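Local structure of putative aminopeptidase (Leishmania major, 5NTH) at residues V301-G306 and K319-G324; G261-V266 and R392-D397; Q23-F28 and C216-D221; V382-T387 and M477-N482. The protein is an M17-family metalloaminopeptidase that probably removes amino-terminal residues from peptides, using a pair of manganese ions. One frame throughout, in Å; residues are numbered along the deposited sequence.

Contact 1: V301-G306 and K319-G324; sequences VYDCGG and KTDMGG. With MN (manganese (II) ion), chain C; MN (manganese (II) ion), chain D; BB2 (actinonin), chain E.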
loop_
_atom_site.group_PDB
_atom_site.type_symbol
_atom_site.label_atom_id
_atom_site.label_comp_id
_atom_site.label_asym_id
_atom_site.label_seq_id
_atom_site.Cartn_x
_atom_site.Cartn_y
_atom_site.Cartn_z
ATOM N N VAL A 301 24.322 4.757 14.335
ATOM C CA VAL A 301 23.819 5.848 15.182
ATOM C C VAL A 301 22.468 6.374 14.718
ATOM O O VAL A 301 21.645 6.829 15.526
ATOM C CB VAL A 301 24.815 7.006 15.323
ATOM C CG1 VAL A 301 26.051 6.506 16.060
ATOM C CG2 VAL A 301 25.137 7.665 13.978
ATOM N N TYR A 302 22.253 6.300 13.408
ATOM C CA TYR A 302 20.936 6.463 12.868
ATOM C C TYR A 302 20.790 5.666 11.594
ATOM O O TYR A 302 21.673 5.706 10.730
ATOM C CB TYR A 302 20.678 7.927 12.609
ATOM C CG TYR A 302 19.242 8.197 12.359
ATOM C CD1 TYR A 302 18.297 7.975 13.346
ATOM C CD2 TYR A 302 18.814 8.653 11.134
ATOM C CE1 TYR A 302 16.950 8.224 13.119
ATOM C CE2 TYR A 302 17.479 8.909 10.899
ATOM C CZ TYR A 302 16.550 8.680 11.883
ATOM O OH TYR A 302 15.228 8.952 11.641
ATOM N N ASP A 303 19.678 4.938 11.488
ATOM C CA ASP A 303 19.384 4.145 10.295
ATOM C C ASP A 303 18.206 4.734 9.573
ATOM O O ASP A 303 17.060 4.449 9.913
ATOM C CB ASP A 303 19.105 2.667 10.634
ATOM C CG ASP A 303 19.030 1.803 9.391
ATOM O OD1 ASP A 303 19.416 2.346 8.333
ATOM O OD2 ASP A 303 18.616 0.595 9.435
ATOM N N CYS A 304 18.470 5.529 8.546
ATOM C CA CYS A 304 17.368 6.094 7.754
ATOM C C CYS A 304 16.855 5.094 6.707
ATOM O O CYS A 304 15.795 5.266 6.129
ATOM C CB CYS A 304 17.768 7.453 7.153
ATOM S SG CYS A 304 18.364 7.440 5.467
ATOM N N GLY A 305 17.616 4.032 6.495
ATOM C CA GLY A 305 17.280 3.033 5.504
ATOM C C GLY A 305 18.170 3.073 4.265
ATOM O O GLY A 305 18.112 2.173 3.425
ATOM N N GLY A 306 19.019 4.091 4.165
ATOM C CA GLY A 306 19.682 4.403 2.913
ATOM C C GLY A 306 18.660 4.741 1.841
ATOM O O GLY A 306 17.581 5.278 2.135
ATOM N N LYS A 319 17.348 5.989 16.255
ATOM C CA LYS A 319 18.082 6.397 17.407
ATOM C C LYS A 319 18.751 5.221 18.075
ATOM O O LYS A 319 19.860 5.285 18.471
ATOM C CB LYS A 319 17.039 6.904 18.365
ATOM C CG LYS A 319 17.386 8.003 19.307
ATOM C CD LYS A 319 16.420 7.891 20.451
ATOM C CE LYS A 319 15.688 9.171 20.753
ATOM N NZ LYS A 319 14.837 9.072 21.972
ATOM N N THR A 320 18.009 4.161 18.224
ATOM C CA THR A 320 18.384 3.016 19.002
ATOM C C THR A 320 19.087 1.966 18.209
ATOM O O THR A 320 19.447 0.929 18.745
ATOM C CB THR A 320 17.149 2.338 19.638
ATOM O OG1 THR A 320 16.339 1.697 18.641
ATOM C CG2 THR A 320 16.330 3.361 20.439
ATOM N N ASP A 321 19.299 2.222 16.929
ATOM C CA ASP A 321 19.981 1.265 16.115
ATOM C C ASP A 321 21.493 1.141 16.455
ATOM O O ASP A 321 22.209 0.358 15.805
ATOM C CB ASP A 321 19.748 1.586 14.637
ATOM C CG ASP A 321 19.541 0.322 13.773
ATOM O OD1 ASP A 321 18.822 -0.608 14.208
ATOM O OD2 ASP A 321 20.082 0.276 12.644
ATOM N N MET A 322 21.979 1.899 17.453
ATOM C CA MET A 322 23.320 1.649 18.025
ATOM C C MET A 322 23.301 0.893 19.381
ATOM O O MET A 322 24.304 0.851 20.102
ATOM C CB MET A 322 24.180 2.912 18.067
ATOM C CG MET A 322 23.500 4.180 18.527
ATOM S SD MET A 322 22.723 4.002 20.137
ATOM C CE MET A 322 24.127 4.149 21.238
ATOM N N GLY A 323 22.183 0.224 19.658
ATOM C CA GLY A 323 21.974 -0.522 20.886
ATOM C C GLY A 323 22.914 -1.692 21.110
ATOM O O GLY A 323 23.433 -1.858 22.200
ATOM N N GLY A 324 23.111 -2.517 20.094
ATOM C CA GLY A 324 24.021 -3.631 20.211
ATOM C C GLY A 324 25.378 -3.138 20.613
ATOM O O GLY A 324 25.987 -3.669 21.512
HETATM MN MN MN C . 19.745 -0.995 11.290
HETATM MN MN MN D . 18.588 -1.060 8.407
HETATM C C5 BB2 E . 15.738 -3.969 9.889
HETATM C C3 BB2 E . 16.839 -2.976 9.662
HETATM O O4 BB2 E . 16.553 -1.962 9.090
HETATM N N1 BB2 E . 18.067 -3.184 10.116
HETATM O O2 BB2 E . 19.058 -2.198 9.912
HETATM C C6 BB2 E . 15.256 -4.506 8.547
HETATM C C12 BB2 E . 13.845 -4.969 8.725
HETATM O O13 BB2 E . 13.666 -6.089 9.120
HETATM C C7 BB2 E . 16.190 -5.632 8.084
HETATM C C8 BB2 E . 15.755 -6.317 6.792
HETATM C C9 BB2 E . 15.880 -5.398 5.585
HETATM C C10 BB2 E . 14.577 -5.321 4.809
HETATM C C11 BB2 E . 14.326 -6.599 4.027
HETATM N N14 BB2 E . 12.845 -4.136 8.470
HETATM C C15 BB2 E . 11.457 -4.537 8.670
HETATM C C16 BB2 E . 10.599 -3.376 9.226
HETATM C C18 BB2 E . 9.140 -3.356 8.746
HETATM C C17 BB2 E . 10.643 -3.368 10.767
HETATM C C19 BB2 E . 10.954 -5.213 7.417
HETATM O O20 BB2 E . 10.917 -6.426 7.453
HETATM N N21 BB2 E . 10.567 -4.534 6.314
HETATM C C22 BB2 E . 9.589 -5.116 5.385
HETATM C C23 BB2 E . 10.956 -3.204 5.819
HETATM C C24 BB2 E . 9.871 -2.755 4.840
HETATM C C25 BB2 E . 8.928 -3.929 4.664
HETATM C C26 BB2 E . 10.372 -5.996 4.398
HETATM O O27 BB2 E . 10.937 -7.149 5.041
#

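Contact 2: G261-V266 and R392-D397; sequences GGIYAV and RIVLGD. With BCT (bicarbonate ion), chain B.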
loop_
_atom_site.group_PDB
_atom_site.type_symbol
_atom_site.label_atom_id
_atom_site.label_comp_id
_atom_site.label_asym_id
_atom_site.label_seq_id
_atom_site.Cartn_x
_atom_site.Cartn_y
_atom_site.Cartn_z
ATOM N N GLY A 261 35.856 -2.310 3.123
ATOM C CA GLY A 261 34.893 -1.790 2.167
ATOM C C GLY A 261 33.435 -1.807 2.628
ATOM O O GLY A 261 32.635 -0.953 2.231
ATOM N N GLY A 262 33.083 -2.771 3.469
ATOM C CA GLY A 262 31.704 -2.959 3.878
ATOM C C GLY A 262 31.253 -1.810 4.743
ATOM O O GLY A 262 30.235 -1.184 4.465
ATOM N N ILE A 263 32.008 -1.518 5.786
ATOM C CA ILE A 263 31.625 -0.441 6.678
ATOM C C ILE A 263 31.895 0.953 6.090
ATOM O O ILE A 263 31.138 1.877 6.343
ATOM C CB ILE A 263 32.248 -0.577 8.071
ATOM C CG1 ILE A 263 31.681 0.515 8.993
ATOM C CG2 ILE A 263 33.774 -0.512 8.006
ATOM C CD1 ILE A 263 32.126 0.391 10.431
ATOM N N TYR A 264 32.959 1.110 5.314
ATOM C CA TYR A 264 33.173 2.374 4.628
ATOM C C TYR A 264 32.018 2.691 3.653
ATOM O O TYR A 264 31.574 3.834 3.555
ATOM C CB TYR A 264 34.489 2.372 3.863
ATOM C CG TYR A 264 34.612 3.621 3.055
ATOM C CD1 TYR A 264 35.021 4.808 3.640
ATOM C CD2 TYR A 264 34.242 3.644 1.714
ATOM C CE1 TYR A 264 35.103 5.985 2.906
ATOM C CE2 TYR A 264 34.326 4.808 0.972
ATOM C CZ TYR A 264 34.755 5.976 1.576
ATOM O OH TYR A 264 34.826 7.130 0.840
ATOM N N ALA A 265 31.562 1.676 2.918
ATOM C CA ALA A 265 30.431 1.837 2.001
ATOM C C ALA A 265 29.171 2.343 2.708
ATOM O O ALA A 265 28.479 3.240 2.193
ATOM C CB ALA A 265 30.124 0.520 1.306
ATOM N N VAL A 266 28.875 1.759 3.874
ATOM C CA VAL A 266 27.608 2.015 4.575
ATOM C C VAL A 266 27.553 3.454 5.087
ATOM O O VAL A 266 26.497 4.131 4.984
ATOM C CB VAL A 266 27.372 1.025 5.747
ATOM C CG1 VAL A 266 26.176 1.435 6.596
ATOM C CG2 VAL A 266 27.103 -0.364 5.221
ATOM N N ARG A 392 24.347 -6.148 9.160
ATOM C CA ARG A 392 25.117 -7.217 8.523
ATOM C C ARG A 392 26.482 -6.789 8.004
ATOM O O ARG A 392 27.474 -7.471 8.226
ATOM C CB ARG A 392 24.374 -7.636 7.252
ATOM C CG ARG A 392 23.242 -8.599 7.440
ATOM C CD ARG A 392 22.282 -8.534 6.290
ATOM N NE ARG A 392 20.974 -8.506 6.907
ATOM C CZ ARG A 392 20.039 -9.454 6.836
ATOM N NH1 ARG A 392 18.904 -9.281 7.520
ATOM N NH2 ARG A 392 20.186 -10.557 6.074
ATOM N N ILE A 393 26.482 -5.696 7.234
ATOM C CA ILE A 393 27.631 -5.297 6.478
ATOM C C ILE A 393 28.700 -4.717 7.344
ATOM O O ILE A 393 29.836 -5.136 7.284
ATOM C CB ILE A 393 27.289 -4.282 5.407
ATOM C CG1 ILE A 393 26.499 -4.979 4.284
ATOM C CG2 ILE A 393 28.571 -3.691 4.847
ATOM C CD1 ILE A 393 25.955 -4.055 3.217
ATOM N N VAL A 394 28.355 -3.714 8.123
ATOM C CA VAL A 394 29.352 -3.074 8.975
ATOM C C VAL A 394 29.895 -4.086 9.977
ATOM O O VAL A 394 31.057 -4.033 10.336
ATOM C CB VAL A 394 28.779 -1.874 9.756
ATOM C CG1 VAL A 394 28.092 -0.865 8.834
ATOM C CG2 VAL A 394 27.819 -2.345 10.838
ATOM N N LEU A 395 29.038 -4.994 10.432
ATOM C CA LEU A 395 29.410 -5.979 11.425
ATOM C C LEU A 395 30.325 -7.019 10.828
ATOM O O LEU A 395 31.184 -7.560 11.506
ATOM C CB LEU A 395 28.191 -6.706 11.958
ATOM C CG LEU A 395 27.317 -6.047 12.997
ATOM C CD1 LEU A 395 26.135 -6.967 13.264
ATOM C CD2 LEU A 395 28.075 -5.752 14.282
ATOM N N GLY A 396 30.094 -7.334 9.568
ATOM C CA GLY A 396 30.998 -8.157 8.828
ATOM C C GLY A 396 32.412 -7.642 8.919
ATOM O O GLY A 396 33.291 -8.409 9.228
ATOM N N ASP A 397 32.663 -6.369 8.660
ATOM C CA ASP A 397 34.034 -5.848 8.792
ATOM C C ASP A 397 34.453 -5.860 10.276
ATOM O O ASP A 397 35.627 -6.001 10.604
ATOM C CB ASP A 397 34.188 -4.446 8.175
ATOM C CG ASP A 397 34.363 -4.473 6.649
ATOM O OD1 ASP A 397 34.764 -5.501 6.076
ATOM O OD2 ASP A 397 34.139 -3.457 5.987
HETATM C C BCT B . 20.579 -5.763 8.805
HETATM O O1 BCT B . 21.684 -5.250 8.983
HETATM O O2 BCT B . 20.433 -6.943 8.443
HETATM O O3 BCT B . 19.524 -4.995 8.983
#

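Contact 3: Q23-F28 and C216-D221; sequences QTCTNF and CQRLVD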
loop_
_atom_site.group_PDB
_atom_site.type_symbol
_atom_site.label_atom_id
_atom_site.label_comp_id
_atom_site.label_asym_id
_atom_site.label_seq_id
_atom_site.Cartn_x
_atom_site.Cartn_y
_atom_site.Cartn_z
ATOM N N GLN A 23 30.886 15.060 28.790
ATOM C CA GLN A 23 31.160 14.979 30.233
ATOM C C GLN A 23 30.140 14.183 31.012
ATOM O O GLN A 23 30.502 13.427 31.927
ATOM C CB GLN A 23 31.286 16.376 30.868
ATOM C CG GLN A 23 32.554 17.104 30.490
ATOM C CD GLN A 23 33.718 16.159 30.434
ATOM O OE1 GLN A 23 34.241 15.854 29.348
ATOM N NE2 GLN A 23 34.089 15.620 31.594
ATOM N N THR A 24 28.874 14.343 30.661
ATOM C CA THR A 24 27.822 13.677 31.421
ATOM C C THR A 24 27.945 12.186 31.184
ATOM O O THR A 24 27.661 11.383 32.073
ATOM C CB THR A 24 26.423 14.138 31.019
ATOM O OG1 THR A 24 26.172 13.748 29.665
ATOM C CG2 THR A 24 26.285 15.667 31.163
ATOM N N CYS A 25 28.385 11.840 29.977
ATOM C CA CYS A 25 28.651 10.461 29.589
ATOM C C CYS A 25 29.951 9.858 30.145
ATOM O O CYS A 25 29.967 8.704 30.554
ATOM C CB CYS A 25 28.636 10.359 28.061
ATOM S SG CYS A 25 26.981 10.393 27.373
ATOM N N THR A 26 31.035 10.625 30.131
ATOM C CA THR A 26 32.314 10.127 30.627
ATOM C C THR A 26 32.430 10.058 32.162
ATOM O O THR A 26 33.153 9.229 32.647
ATOM C CB THR A 26 33.533 10.884 30.050
ATOM O OG1 THR A 26 33.574 12.220 30.547
ATOM C CG2 THR A 26 33.492 10.919 28.525
ATOM N N ASN A 27 31.734 10.902 32.913
ATOM C CA ASN A 27 31.704 10.771 34.376
ATOM C C ASN A 27 30.434 10.127 34.917
ATOM O O ASN A 27 30.153 10.202 36.114
ATOM C CB ASN A 27 31.850 12.139 35.039
ATOM C CG ASN A 27 33.056 12.894 34.538
ATOM O OD1 ASN A 27 32.917 13.959 33.929
ATOM N ND2 ASN A 27 34.253 12.339 34.772
ATOM N N PHE A 28 29.667 9.474 34.056
ATOM C CA PHE A 28 28.370 8.959 34.457
ATOM C C PHE A 28 28.440 8.055 35.683
ATOM O O PHE A 28 29.297 7.189 35.757
ATOM C CB PHE A 28 27.745 8.180 33.297
ATOM C CG PHE A 28 26.331 7.837 33.525
ATOM C CD1 PHE A 28 25.357 8.726 33.198
ATOM C CD2 PHE A 28 25.987 6.649 34.121
ATOM C CE1 PHE A 28 24.032 8.426 33.436
ATOM C CE2 PHE A 28 24.679 6.329 34.366
ATOM C CZ PHE A 28 23.693 7.227 34.028
ATOM N N CYS A 216 24.298 2.862 29.268
ATOM C CA CYS A 216 23.766 2.280 28.069
ATOM C C CYS A 216 22.427 2.900 27.677
ATOM O O CYS A 216 22.241 3.258 26.520
ATOM C CB CYS A 216 23.661 0.772 28.221
ATOM S SG CYS A 216 23.179 0.031 26.693
ATOM N N GLN A 217 21.513 3.055 28.623
ATOM C CA GLN A 217 20.249 3.731 28.331
ATOM C C GLN A 217 20.457 5.179 27.833
ATOM O O GLN A 217 19.694 5.644 27.004
ATOM C CB GLN A 217 19.328 3.751 29.539
ATOM C CG GLN A 217 18.871 2.394 30.038
ATOM C CD GLN A 217 17.983 2.518 31.281
ATOM O OE1 GLN A 217 18.456 2.932 32.320
ATOM N NE2 GLN A 217 16.698 2.169 31.169
ATOM N N ARG A 218 21.499 5.861 28.312
ATOM C CA ARG A 218 21.775 7.228 27.927
ATOM C C ARG A 218 22.251 7.336 26.515
ATOM O O ARG A 218 21.719 8.096 25.744
ATOM C CB ARG A 218 22.831 7.828 28.832
ATOM C CG ARG A 218 23.120 9.293 28.536
ATOM C CD ARG A 218 23.740 9.996 29.719
ATOM N NE ARG A 218 24.031 11.409 29.461
ATOM C CZ ARG A 218 23.136 12.398 29.458
ATOM N NH1 ARG A 218 21.835 12.179 29.661
ATOM N NH2 ARG A 218 23.554 13.637 29.242
ATOM N N LEU A 219 23.278 6.581 26.178
ATOM C CA LEU A 219 23.812 6.570 24.816
ATOM C C LEU A 219 22.729 6.199 23.798
ATOM O O LEU A 219 22.552 6.894 22.805
ATOM C CB LEU A 219 25.002 5.637 24.733
ATOM C CG LEU A 219 26.217 6.022 25.584
ATOM C CD1 LEU A 219 27.276 4.948 25.444
ATOM C CD2 LEU A 219 26.801 7.383 25.232
ATOM N N VAL A 220 21.942 5.176 24.098
ATOM C CA VAL A 220 20.881 4.730 23.192
ATOM C C VAL A 220 19.829 5.805 23.005
ATOM O O VAL A 220 19.541 6.195 21.880
ATOM C CB VAL A 220 20.246 3.404 23.668
ATOM C CG1 VAL A 220 18.986 3.077 22.902
ATOM C CG2 VAL A 220 21.230 2.262 23.481
ATOM N N ASP A 221 19.284 6.269 24.125
ATOM C CA ASP A 221 18.249 7.328 24.164
ATOM C C ASP A 221 18.655 8.601 23.471
ATOM O O ASP A 221 17.802 9.231 22.876
ATOM C CB ASP A 221 17.893 7.738 25.596
ATOM C CG ASP A 221 16.797 6.873 26.238
ATOM O OD1 ASP A 221 16.104 6.086 25.558
ATOM O OD2 ASP A 221 16.608 7.025 27.477
#

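Contact 4: V382-T387 and M477-N482; sequences VEVMNT and MRNIAN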
loop_
_atom_site.group_PDB
_atom_site.type_symbol
_atom_site.label_atom_id
_atom_site.label_comp_id
_atom_site.label_asym_id
_atom_site.label_seq_id
_atom_site.Cartn_x
_atom_site.Cartn_y
_atom_site.Cartn_z
ATOM N N VAL A 382 30.222 -8.655 -1.832
ATOM C CA VAL A 382 28.818 -8.631 -1.446
ATOM C C VAL A 382 28.004 -7.805 -2.405
ATOM O O VAL A 382 28.357 -6.664 -2.688
ATOM C CB VAL A 382 28.623 -8.078 -0.014
ATOM C CG1 VAL A 382 27.145 -7.952 0.323
ATOM C CG2 VAL A 382 29.268 -9.010 0.980
ATOM N N GLU A 383 26.900 -8.366 -2.877
ATOM C CA GLU A 383 25.997 -7.619 -3.754
ATOM C C GLU A 383 24.861 -7.006 -2.931
ATOM O O GLU A 383 23.976 -7.711 -2.456
ATOM C CB GLU A 383 25.411 -8.501 -4.860
ATOM C CG GLU A 383 24.814 -7.655 -5.992
ATOM C CD GLU A 383 24.013 -8.442 -7.017
ATOM O OE1 GLU A 383 23.791 -9.656 -6.785
ATOM O OE2 GLU A 383 23.592 -7.825 -8.049
ATOM N N VAL A 384 24.877 -5.694 -2.803
ATOM C CA VAL A 384 23.896 -4.989 -1.995
ATOM C C VAL A 384 22.565 -4.931 -2.701
ATOM O O VAL A 384 22.427 -4.212 -3.647
ATOM C CB VAL A 384 24.366 -3.550 -1.715
ATOM C CG1 VAL A 384 23.342 -2.793 -0.886
ATOM C CG2 VAL A 384 25.719 -3.560 -0.993
ATOM N N MET A 385 21.577 -5.667 -2.223
ATOM C CA MET A 385 20.222 -5.630 -2.795
ATOM C C MET A 385 19.264 -4.728 -2.049
ATOM O O MET A 385 18.280 -4.250 -2.624
ATOM C CB MET A 385 19.636 -7.025 -2.804
ATOM C CG MET A 385 20.452 -8.033 -3.578
ATOM S SD MET A 385 20.120 -7.895 -5.338
ATOM C CE MET A 385 21.069 -6.466 -5.837
ATOM N N ASN A 386 19.522 -4.538 -0.762
ATOM C CA ASN A 386 18.760 -3.627 0.053
ATOM C C ASN A 386 19.690 -2.911 0.962
ATOM O O ASN A 386 20.299 -3.558 1.820
ATOM C CB ASN A 386 17.720 -4.347 0.889
ATOM C CG ASN A 386 16.753 -3.373 1.529
ATOM O OD1 ASN A 386 17.158 -2.596 2.377
ATOM N ND2 ASN A 386 15.494 -3.367 1.094
ATOM N N THR A 387 19.757 -1.588 0.831
ATOM C CA THR A 387 20.677 -0.798 1.640
ATOM C C THR A 387 20.214 -0.663 3.099
ATOM O O THR A 387 20.968 -0.210 3.958
ATOM C CB THR A 387 20.898 0.589 1.058
ATOM O OG1 THR A 387 19.669 1.306 1.110
ATOM C CG2 THR A 387 21.380 0.500 -0.372
ATOM N N MET A 477 28.047 -13.244 -2.308
ATOM C CA MET A 477 26.740 -13.281 -1.683
ATOM C C MET A 477 26.008 -11.951 -1.822
ATOM O O MET A 477 26.612 -10.915 -2.096
ATOM C CB MET A 477 26.934 -13.561 -0.211
ATOM C CG MET A 477 27.708 -12.461 0.516
ATOM S SD MET A 477 28.384 -12.938 2.114
ATOM C CE MET A 477 26.987 -13.881 2.726
ATOM N N ARG A 478 24.710 -11.979 -1.579
ATOM C CA ARG A 478 23.937 -10.739 -1.447
ATOM C C ARG A 478 23.933 -10.347 -0.003
ATOM O O ARG A 478 24.570 -11.018 0.787
ATOM C CB ARG A 478 22.525 -10.963 -1.939
ATOM C CG ARG A 478 22.598 -11.435 -3.354
ATOM C CD ARG A 478 21.326 -11.358 -4.117
ATOM N NE ARG A 478 21.674 -10.950 -5.479
ATOM C CZ ARG A 478 20.939 -11.178 -6.558
ATOM N NH1 ARG A 478 21.371 -10.758 -7.734
ATOM N NH2 ARG A 478 19.769 -11.807 -6.465
ATOM N N ASN A 479 23.233 -9.284 0.361
ATOM C CA ASN A 479 23.082 -8.966 1.772
ATOM C C ASN A 479 21.652 -9.088 2.318
ATOM O O ASN A 479 21.388 -8.636 3.406
ATOM C CB ASN A 479 23.627 -7.581 2.038
ATOM C CG ASN A 479 22.653 -6.508 1.654
ATOM O OD1 ASN A 479 21.818 -6.708 0.767
ATOM N ND2 ASN A 479 22.717 -5.370 2.337
ATOM N N ILE A 480 20.733 -9.671 1.559
ATOM C CA ILE A 480 19.344 -9.933 2.011
ATOM C C ILE A 480 18.961 -11.224 1.280
ATOM O O ILE A 480 19.542 -11.539 0.261
ATOM C CB ILE A 480 18.362 -8.769 1.678
ATOM N N ALA A 481 18.006 -11.984 1.777
ATOM C CA ALA A 481 17.690 -13.265 1.157
ATOM C C ALA A 481 16.839 -13.062 -0.091
ATOM O O ALA A 481 16.094 -12.117 -0.185
ATOM C CB ALA A 481 16.991 -14.184 2.155
ATOM N N ASN A 482 16.938 -13.977 -1.036
ATOM C CA ASN A 482 16.111 -13.961 -2.242
ATOM C C ASN A 482 14.658 -14.389 -1.996
ATOM O O ASN A 482 13.860 -14.406 -2.924
ATOM C CB ASN A 482 16.725 -14.893 -3.310
ATOM C CG ASN A 482 18.096 -14.419 -3.797
ATOM O OD1 ASN A 482 18.345 -13.208 -3.928
ATOM N ND2 ASN A 482 19.005 -15.379 -4.060
#

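Contact 1: V301-G306 and K319-G324
D303 and D321 come together around the manganese pair. D321 OD2 binds the manganese of chain C at 1.9 Å. D303 OD2 binds the manganese of chain D, also at 1.9 Å. The same D303 OD2 lies a longer 2.7 Å from the chain C ion, so acids of both segments converge there. D321 OD2 also rests against D303 CB at 3.3 Å. Actinonin O2 bridges the two ions, 1.9 Å from each manganese. Its O4 joins O2 on the chain D ion, which is thus chelated. K298, D388 and E390 complete the protein ligands of the pair.

Hydrogen bonds hold the other carboxylate oxygens. D303 CG is anti to its backbone N (chi1 -170°), which carries the carboxylate to the metals. D303 OD1 accepts from G305 N at 3.1 Å, from above the carboxylate plane, forming an Asx turn. N361 ND2 also bonds this oxygen. T418 OG1 holds D321 OD1.

Packing makes up the rest of the contact. CG of M322, the N-cap residue of helix 323-341, sits 3.8 Å from V301 CA, and the rest of its chain bends away to helix 203-221. The edge of the Y302 ring meets K319 N, which bonds weakly to D371 of a second subunit; Y302 OH bonds N370 O of that subunit. The two segments supply part of the two-metal active site of an M17 leucine aminopeptidase, here occupied by actinonin.

Contact 2: G261-V266 and R392-D397
V266 and I263 of helix 261-267 pack on V394 and I393 of helix 391-404. V394 CG1 sits at the centre. It touches V266 CB at 3.7 Å, and the two side chains cross at about a right angle. I263 comes in beside it, with CG1 3.8 Å from V394 CB. I263 CG1 is anti to its backbone N (chi1 -174°), which leaves CG2 to meet D397. V266 CG2 reaches I393 CG2 at 3.7 Å. The segment axes approach to 7.3 Å, at 140° between their N-to-C directions. The lack of a side chain at G262 is consistent with this close spacing; I393 CG2 and D397 OD2 come in against its backbone.

The polar edge is D397. Its OD2 takes two N-H groups of the first turn of helix 261-267. The bond from I263 N is fairly straight, 2.9 Å to D397 OD2 at 162°. It arrives on the anti side, tilted from the carboxylate plane. The bond from G262 N to the same oxygen is weak. The negative charge faces the helix start, where it probably interacts well with the helix dipole. K377 N holds the other oxygen, OD1. At the start of the other segment, R392 N donates to O1 of a bicarbonate at 2.8 Å.

Around the pair, L255 of helix 253-257 covers I263. Strand 291-300 lies under V394 and L395, through I300, V296 and K298. Helix 488-497 packs on R392 and L395 through F495 and V496.

Contact 3: Q23-F28 and C216-D221
T24, C25 and F28 meet R218, in a helix-to-helix contact between the end of helix 12-26 and helix 203-221. It ties the N-terminal helix to a helix that packs on helix 323-341 of the catalytic domain.

T24 makes the polar link. Its OG1 stands between the backbone N and the carbonyl carbon (chi1 65°), which lets it reach both Y21 O of its own helix and the arginine. R218 NH2 donates to T24 OG1 at 2.7 Å. The oxygen lies slightly off the guanidinium plane, at its edge. R218 NE gives the same OG1 a second, weak bond.

C25 follows on the apolar side. Its SG touches L219 CD2 at 3.7 Å. The same sulphur lies 3.8 Å from R218 NE, beside the arginine chain. I235 of helix 229-243 packs on both C25 and L219. C25 O is hydrogen-bonded to Y239 OH of that helix.

N27 leaves the helical backbone, and F28 comes back beside the arginine. F28 CG is anti to its backbone N (chi1 -169°), which brings the ring to helix 203-221. There it also packs on T211, Q214 and L215.

R218 is buried and stretched out from CG to NE. Two main-chain oxygens also grip it: NH2 bonds A173 O and NH1 bonds Y174 O, with a weak bond from NH1 to S162 OG. Such carbonyls would help to offset the buried charge. The F28 ring touches the aliphatic part of the arginine, with F28 CD1 4.0 Å from R218 CD.

Contact 4: V382-T387 and M477-N482
R478 runs beside E383 and under M385. Its CB lies 3.6 Å from E383 O. Further out, R478 CD touches M385 CG at 3.5 Å. The chain then bends about CG-CD (chi3 142°) and turns its guanidinium side-on to E383. R478 NE bonds E383 OE1 at 2.8 Å, and NH1 bonds that same oxygen at 2.8 Å. The oxygen lies in the guanidinium plane; both nitrogens approach from one face of the carboxylate, NH1 on the syn side. S472 OG is a further partner of that oxygen. M385 SD sits over one face of the guanidinium, toward its rim, 3.4 Å from R478 NE. At the tip, R478 NH2 donates to N482 OD1 at 3.2 Å.

N479 fastens the loop beyond the strand. Its OD1 accepts from M385 N at 3.2 Å. Its ND2 donates to N386 O at 3.1 Å. N386 OD1 in turn bonds D388 N, the backbone of a manganese ligand.

The backbones pair as parallel strands. E383 N bonds M477 O, and N479 N gives a weak bond to E383 O. V382 and M477 meet on the other face of the sheet.

Strand 381-383 is the middle of three, with 373-375 antiparallel on one side and 477-478 parallel on the other. F495 of helix 488-497 packs on V382, M477 and N479. K319, T316 and A312 of a third subunit pack on E383, M385 and N386.

How the contacts relate
All four are buried contacts; contact 4 lies farthest from the chain centre and has the most partly exposed touching residues. Contact 1 is metal chemistry, contact 2 mostly apolar helix packing, contact 3 a buried arginine and contact 4 strand pairing with a salt bridge. M322 of contact 1 packs on L219 and V220 of contact 3, with centres about 17 Å apart. G305 O of contact 1 probably bonds T387 OG1 of contact 4. R392 and I393 of contact 2 touch N479 of contact 4. Strand 381-383 of contact 4 is followed in the chain by helix 391-404 of contact 2. Contacts 1 and 4 also reach other subunits, whereas contacts 2 and 3 stay within the chain.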